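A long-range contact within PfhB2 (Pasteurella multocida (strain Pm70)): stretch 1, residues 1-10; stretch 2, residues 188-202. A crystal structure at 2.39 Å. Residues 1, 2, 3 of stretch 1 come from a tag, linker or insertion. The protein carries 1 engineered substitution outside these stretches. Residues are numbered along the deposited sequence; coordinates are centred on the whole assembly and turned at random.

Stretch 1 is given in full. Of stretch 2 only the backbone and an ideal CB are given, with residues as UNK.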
# COMPACT_ATOMS: atom_id res chain seq x y z
N SER C 1 -8.13 21.41 3.16
CA SER C 1 -7.98 22.10 4.46
C SER C 1 -6.59 22.73 4.54
O SER C 1 -6.03 22.84 5.63
CB SER C 1 -8.23 21.15 5.54
OG SER C 1 -9.50 20.61 5.32
N MSE C 2 -6.09 23.14 3.39
CA MSE C 2 -4.74 23.75 3.32
C MSE C 2 -4.90 25.22 2.90
O MSE C 2 -6.01 25.70 2.79
CB MSE C 2 -3.93 22.99 2.28
CG MSE C 2 -2.46 22.89 2.56
SE MSE C 2 -1.60 23.45 0.91
CE MSE C 2 0.34 23.22 1.01
N ALA C 3 -3.78 25.86 2.61
CA ALA C 3 -3.76 27.26 2.16
C ALA C 3 -3.99 27.30 0.65
O ALA C 3 -4.35 28.37 0.16
CB ALA C 3 -2.43 27.86 2.56
N SER C 4 -3.84 26.15 -0.02
CA SER C 4 -3.98 26.00 -1.49
C SER C 4 -5.44 26.18 -1.96
O SER C 4 -5.65 26.48 -3.12
CB SER C 4 -3.47 24.66 -1.91
OG SER C 4 -4.23 23.64 -1.30
N VAL C 5 -6.39 25.91 -1.08
CA VAL C 5 -7.83 26.02 -1.43
C VAL C 5 -8.16 27.46 -1.83
O VAL C 5 -8.80 27.66 -2.88
CB VAL C 5 -8.71 25.53 -0.28
CG1 VAL C 5 -10.16 25.91 -0.47
CG2 VAL C 5 -8.57 24.03 -0.07
N ALA C 6 -7.76 28.43 -1.01
CA ALA C 6 -8.06 29.87 -1.20
C ALA C 6 -7.24 30.40 -2.39
O ALA C 6 -7.73 31.31 -3.09
CB ALA C 6 -7.80 30.64 0.07
N GLU C 7 -6.06 29.84 -2.61
CA GLU C 7 -5.18 30.16 -3.78
C GLU C 7 -5.93 29.84 -5.08
O GLU C 7 -5.69 30.52 -6.07
CB GLU C 7 -3.83 29.45 -3.61
CG GLU C 7 -3.33 28.60 -4.79
CD GLU C 7 -1.92 28.90 -5.27
OE1 GLU C 7 -1.70 30.07 -5.64
OE2 GLU C 7 -1.07 27.97 -5.28
N TYR C 8 -6.76 28.81 -5.09
CA TYR C 8 -7.50 28.33 -6.28
C TYR C 8 -8.94 28.87 -6.26
O TYR C 8 -9.78 28.34 -7.01
CB TYR C 8 -7.43 26.81 -6.35
CG TYR C 8 -6.13 26.32 -6.92
CD1 TYR C 8 -5.97 26.14 -8.28
CD2 TYR C 8 -5.02 26.12 -6.10
CE1 TYR C 8 -4.77 25.70 -8.81
CE2 TYR C 8 -3.81 25.68 -6.61
CZ TYR C 8 -3.69 25.49 -7.97
OH TYR C 8 -2.50 25.06 -8.50
N GLY C 9 -9.20 29.91 -5.46
CA GLY C 9 -10.48 30.63 -5.46
C GLY C 9 -11.56 29.92 -4.66
O GLY C 9 -12.74 30.28 -4.80
N GLY C 10 -11.18 28.94 -3.84
CA GLY C 10 -12.11 28.20 -2.97
C GLY C 10 -12.13 28.74 -1.56
O GLY C 10 -11.39 29.67 -1.28
N UNK C 188 -14.38 24.59 -12.78
CA UNK C 188 -12.99 24.87 -13.24
C UNK C 188 -12.09 24.99 -12.01
O UNK C 188 -11.02 24.34 -11.97
CB UNK C 188 -12.92 26.15 -14.08
N UNK C 189 -12.51 25.80 -11.03
CA UNK C 189 -11.69 26.10 -9.83
C UNK C 189 -11.45 24.81 -9.03
O UNK C 189 -10.30 24.58 -8.61
CB UNK C 189 -12.37 27.15 -8.95
N UNK C 190 -12.49 23.98 -8.87
CA UNK C 190 -12.40 22.65 -8.22
C UNK C 190 -11.44 21.73 -8.99
O UNK C 190 -10.58 21.10 -8.37
CB UNK C 190 -13.78 22.00 -8.13
N UNK C 191 -11.61 21.63 -10.31
CA UNK C 191 -10.84 20.68 -11.15
C UNK C 191 -9.36 21.03 -11.09
O UNK C 191 -8.55 20.11 -10.85
CB UNK C 191 -11.33 20.70 -12.60
N UNK C 192 -8.99 22.31 -11.26
CA UNK C 192 -7.58 22.77 -11.23
C UNK C 192 -6.98 22.48 -9.86
O UNK C 192 -5.90 21.91 -9.82
CB UNK C 192 -7.48 24.26 -11.55
N UNK C 193 -7.67 22.85 -8.78
CA UNK C 193 -7.23 22.63 -7.38
C UNK C 193 -7.01 21.15 -7.12
O UNK C 193 -5.97 20.82 -6.55
CB UNK C 193 -8.26 23.18 -6.39
N UNK C 194 -7.95 20.29 -7.50
CA UNK C 194 -7.88 18.83 -7.27
C UNK C 194 -6.65 18.27 -8.00
O UNK C 194 -5.87 17.55 -7.35
CB UNK C 194 -9.15 18.13 -7.75
N UNK C 195 -6.47 18.64 -9.27
CA UNK C 195 -5.41 18.08 -10.14
C UNK C 195 -4.04 18.69 -9.81
O UNK C 195 -3.07 17.96 -9.80
CB UNK C 195 -5.74 18.33 -11.61
N UNK C 196 -3.97 19.99 -9.54
CA UNK C 196 -2.67 20.73 -9.49
C UNK C 196 -2.17 20.85 -8.05
O UNK C 196 -0.96 21.00 -7.91
CB UNK C 196 -2.82 22.13 -10.10
N UNK C 197 -3.05 20.78 -7.04
CA UNK C 197 -2.70 21.06 -5.63
C UNK C 197 -3.02 19.85 -4.74
O UNK C 197 -2.08 19.27 -4.19
CB UNK C 197 -3.45 22.29 -5.13
N UNK C 198 -4.28 19.46 -4.64
CA UNK C 198 -4.75 18.45 -3.66
C UNK C 198 -4.12 17.09 -3.94
O UNK C 198 -3.65 16.44 -2.98
CB UNK C 198 -6.27 18.33 -3.69
N UNK C 199 -4.11 16.64 -5.19
CA UNK C 199 -3.80 15.23 -5.51
C UNK C 199 -2.41 14.86 -4.99
O UNK C 199 -2.33 13.85 -4.29
CB UNK C 199 -3.88 14.99 -7.02
N UNK C 200 -1.39 15.68 -5.25
CA UNK C 200 -0.01 15.49 -4.74
C UNK C 200 0.06 15.76 -3.24
O UNK C 200 0.52 14.89 -2.51
CB UNK C 200 0.97 16.41 -5.48
N UNK C 201 -0.40 16.91 -2.78
CA UNK C 201 -0.22 17.39 -1.37
C UNK C 201 -0.97 16.50 -0.38
O UNK C 201 -0.59 16.54 0.81
CB UNK C 201 -0.71 18.83 -1.22
N UNK C 202 -1.95 15.72 -0.82
CA UNK C 202 -2.81 14.88 0.05
C UNK C 202 -2.07 13.60 0.46
O UNK C 202 -2.46 13.01 1.49
CB UNK C 202 -4.12 14.52 -0.66

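Stretch 2 is helical from its first residue, and the short N-terminal helix of stretch 1, with the turn that follows it, lies against one side. The closest backbone pairings, Tyr-8 with position 193 (CA–CA 5.8 Å) and Ser-4 with position 197 (6.6 Å), set the register of the contact.

Position 188 has nothing of stretch 1 within 5.5 Å of its ideal CB, so almost any helix-compatible residue would serve; it is Gln-188. At position 189 the CB points toward stretch 1, 3.5 Å from Tyr-8 O. A long, flexible chain able to run along the glycine turn would suit, as would a smaller residue. The residue is Lys-189, whose extended chain passes Gly-9, CD coming within 4.1 Å of Gly-9 O. An ideal CB on Gly-9 would lie only 3.0 Å from Lys-189 CD.

Position 190 points away and position 191 is out of reach, so stretch 1 constrains neither; they are Phe-190 and Glu-191. At position 192 the CB points toward stretch 1, 4.1 Å from Tyr-8 CD1, which favours a small residue such as Ala, Ser or Thr. Ser-192 fits, and its OG turns back along the helix to donate a hydrogen bond to Gln-188 O (3.0 Å).

Position 193 lies at the centre of the contact. Its CA sits over one face of the Tyr-8 ring, 4.0 Å from the centroid, and its CB is 3.7 Å from Tyr-8 CB. Because the CB points sideways, a large side chain could lie alongside the helix of stretch 1, where Val-5 offers a methyl group, CG2, and Ser-4 a hydroxyl; Leu, Met or an aromatic residue would suit, and a donor could use the hydroxyl. Trp-193 does both: CZ2 packs 3.7 Å from Val-5 CG2, and NE1 donates a weak hydrogen bond to Ser-4 OG (3.3 Å). Its indole edge is directed toward the Tyr-8 face in an offset edge-to-face pair, with planes at 70°.

Positions 194 and 195, out of reach, are Leu-194 and Lys-195; the latter forms a salt bridge with Glu-191 (NZ–OE2 3.5 Å). At position 196 the ideal CB faces Tyr-8 OH at 3.4 Å, so a polar side chain, particularly an acceptor such as Glu, Asp or Gln, is attractive. Glu-196 accepts the hydrogen bond from Tyr-8 OH through OE1 (3.1 Å), near the ring plane.

The ideal CB of position 197 is already 3.7 Å from Tyr-8 CE2 and 4.0 Å from Ser-4 CB, leaving Ala or another small residue the natural choice. Ala-197 makes these contacts with its methyl group, within the wider pi-type turn of 194–198.

Positions 198, 199 and 200 make no contact with stretch 1 and hold Phe-198, Trp-199 and Glu-200. Position 201 points toward the tag residue Met-2, its ideal CB 5.0 Å from Met-2 CE; a long chain with an aliphatic stem could reach it. Lys-201 does, CE lying 3.0 Å from Met-2 CE, a tight approach. Position 202, out of reach, is Ser-202.

Stretch 2, residues 188-202: QKFESWLKEAFWEKS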
# COMPACT_ATOMS: atom_id res chain seq x y z
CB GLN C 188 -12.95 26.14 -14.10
CG GLN C 188 -12.03 26.08 -15.31
CD GLN C 188 -10.64 25.68 -14.90
OE1 GLN C 188 -10.30 24.50 -14.87
NE2 GLN C 188 -9.89 26.65 -14.42
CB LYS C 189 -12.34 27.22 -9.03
CG LYS C 189 -12.16 28.59 -9.66
CD LYS C 189 -12.84 29.69 -8.89
CE LYS C 189 -12.72 31.03 -9.58
NZ LYS C 189 -13.90 31.88 -9.30
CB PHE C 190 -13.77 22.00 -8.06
CG PHE C 190 -13.69 20.57 -7.59
CD1 PHE C 190 -13.40 20.28 -6.26
CD2 PHE C 190 -13.84 19.52 -8.48
CE1 PHE C 190 -13.30 18.97 -5.82
CE2 PHE C 190 -13.72 18.21 -8.04
CZ PHE C 190 -13.47 17.93 -6.72
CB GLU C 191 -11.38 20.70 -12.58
CG GLU C 191 -10.63 19.76 -13.51
CD GLU C 191 -11.35 19.45 -14.81
OE1 GLU C 191 -12.60 19.23 -14.81
OE2 GLU C 191 -10.68 19.43 -15.85
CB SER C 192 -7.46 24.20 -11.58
OG SER C 192 -8.12 24.40 -12.80
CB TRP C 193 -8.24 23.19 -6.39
CG TRP C 193 -7.92 22.82 -4.98
CD1 TRP C 193 -7.02 23.42 -4.15
CD2 TRP C 193 -8.49 21.73 -4.25
NE1 TRP C 193 -7.03 22.80 -2.93
CE2 TRP C 193 -7.92 21.76 -2.96
CE3 TRP C 193 -9.45 20.76 -4.53
CZ2 TRP C 193 -8.28 20.86 -1.97
CZ3 TRP C 193 -9.79 19.85 -3.56
CH2 TRP C 193 -9.21 19.90 -2.30
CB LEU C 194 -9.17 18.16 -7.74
CG LEU C 194 -9.39 16.75 -7.18
CD1 LEU C 194 -9.73 16.82 -5.69
CD2 LEU C 194 -10.48 16.01 -7.91
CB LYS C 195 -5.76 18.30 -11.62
CG LYS C 195 -7.05 17.62 -12.07
CD LYS C 195 -7.27 17.66 -13.56
CE LYS C 195 -8.23 16.58 -14.03
NZ LYS C 195 -8.54 16.71 -15.47
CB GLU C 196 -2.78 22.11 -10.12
CG GLU C 196 -3.01 22.10 -11.62
CD GLU C 196 -3.37 23.48 -12.18
OE1 GLU C 196 -3.16 24.49 -11.48
OE2 GLU C 196 -3.91 23.56 -13.32
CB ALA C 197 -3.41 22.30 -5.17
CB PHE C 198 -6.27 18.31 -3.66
CG PHE C 198 -6.81 17.43 -2.56
CD1 PHE C 198 -6.68 17.81 -1.24
CD2 PHE C 198 -7.40 16.21 -2.85
CE1 PHE C 198 -7.15 17.00 -0.22
CE2 PHE C 198 -7.86 15.40 -1.83
CZ PHE C 198 -7.74 15.80 -0.52
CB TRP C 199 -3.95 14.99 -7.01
CG TRP C 199 -3.90 13.56 -7.37
CD1 TRP C 199 -3.04 12.99 -8.26
CD2 TRP C 199 -4.72 12.50 -6.86
NE1 TRP C 199 -3.26 11.64 -8.34
CE2 TRP C 199 -4.30 11.31 -7.50
CE3 TRP C 199 -5.78 12.44 -5.96
CZ2 TRP C 199 -4.88 10.07 -7.22
CZ3 TRP C 199 -6.36 11.21 -5.70
CH2 TRP C 199 -5.91 10.04 -6.32
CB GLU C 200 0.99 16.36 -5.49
CG GLU C 200 1.55 15.67 -6.72
CD GLU C 200 2.91 16.17 -7.18
OE1 GLU C 200 3.08 17.41 -7.25
OE2 GLU C 200 3.80 15.32 -7.45
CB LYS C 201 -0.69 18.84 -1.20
CG LYS C 201 0.19 19.88 -1.87
CD LYS C 201 -0.19 21.29 -1.42
CE LYS C 201 0.79 22.37 -1.87
NZ LYS C 201 0.65 22.63 -3.32
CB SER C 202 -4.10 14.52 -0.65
OG SER C 202 -3.83 13.75 -1.81
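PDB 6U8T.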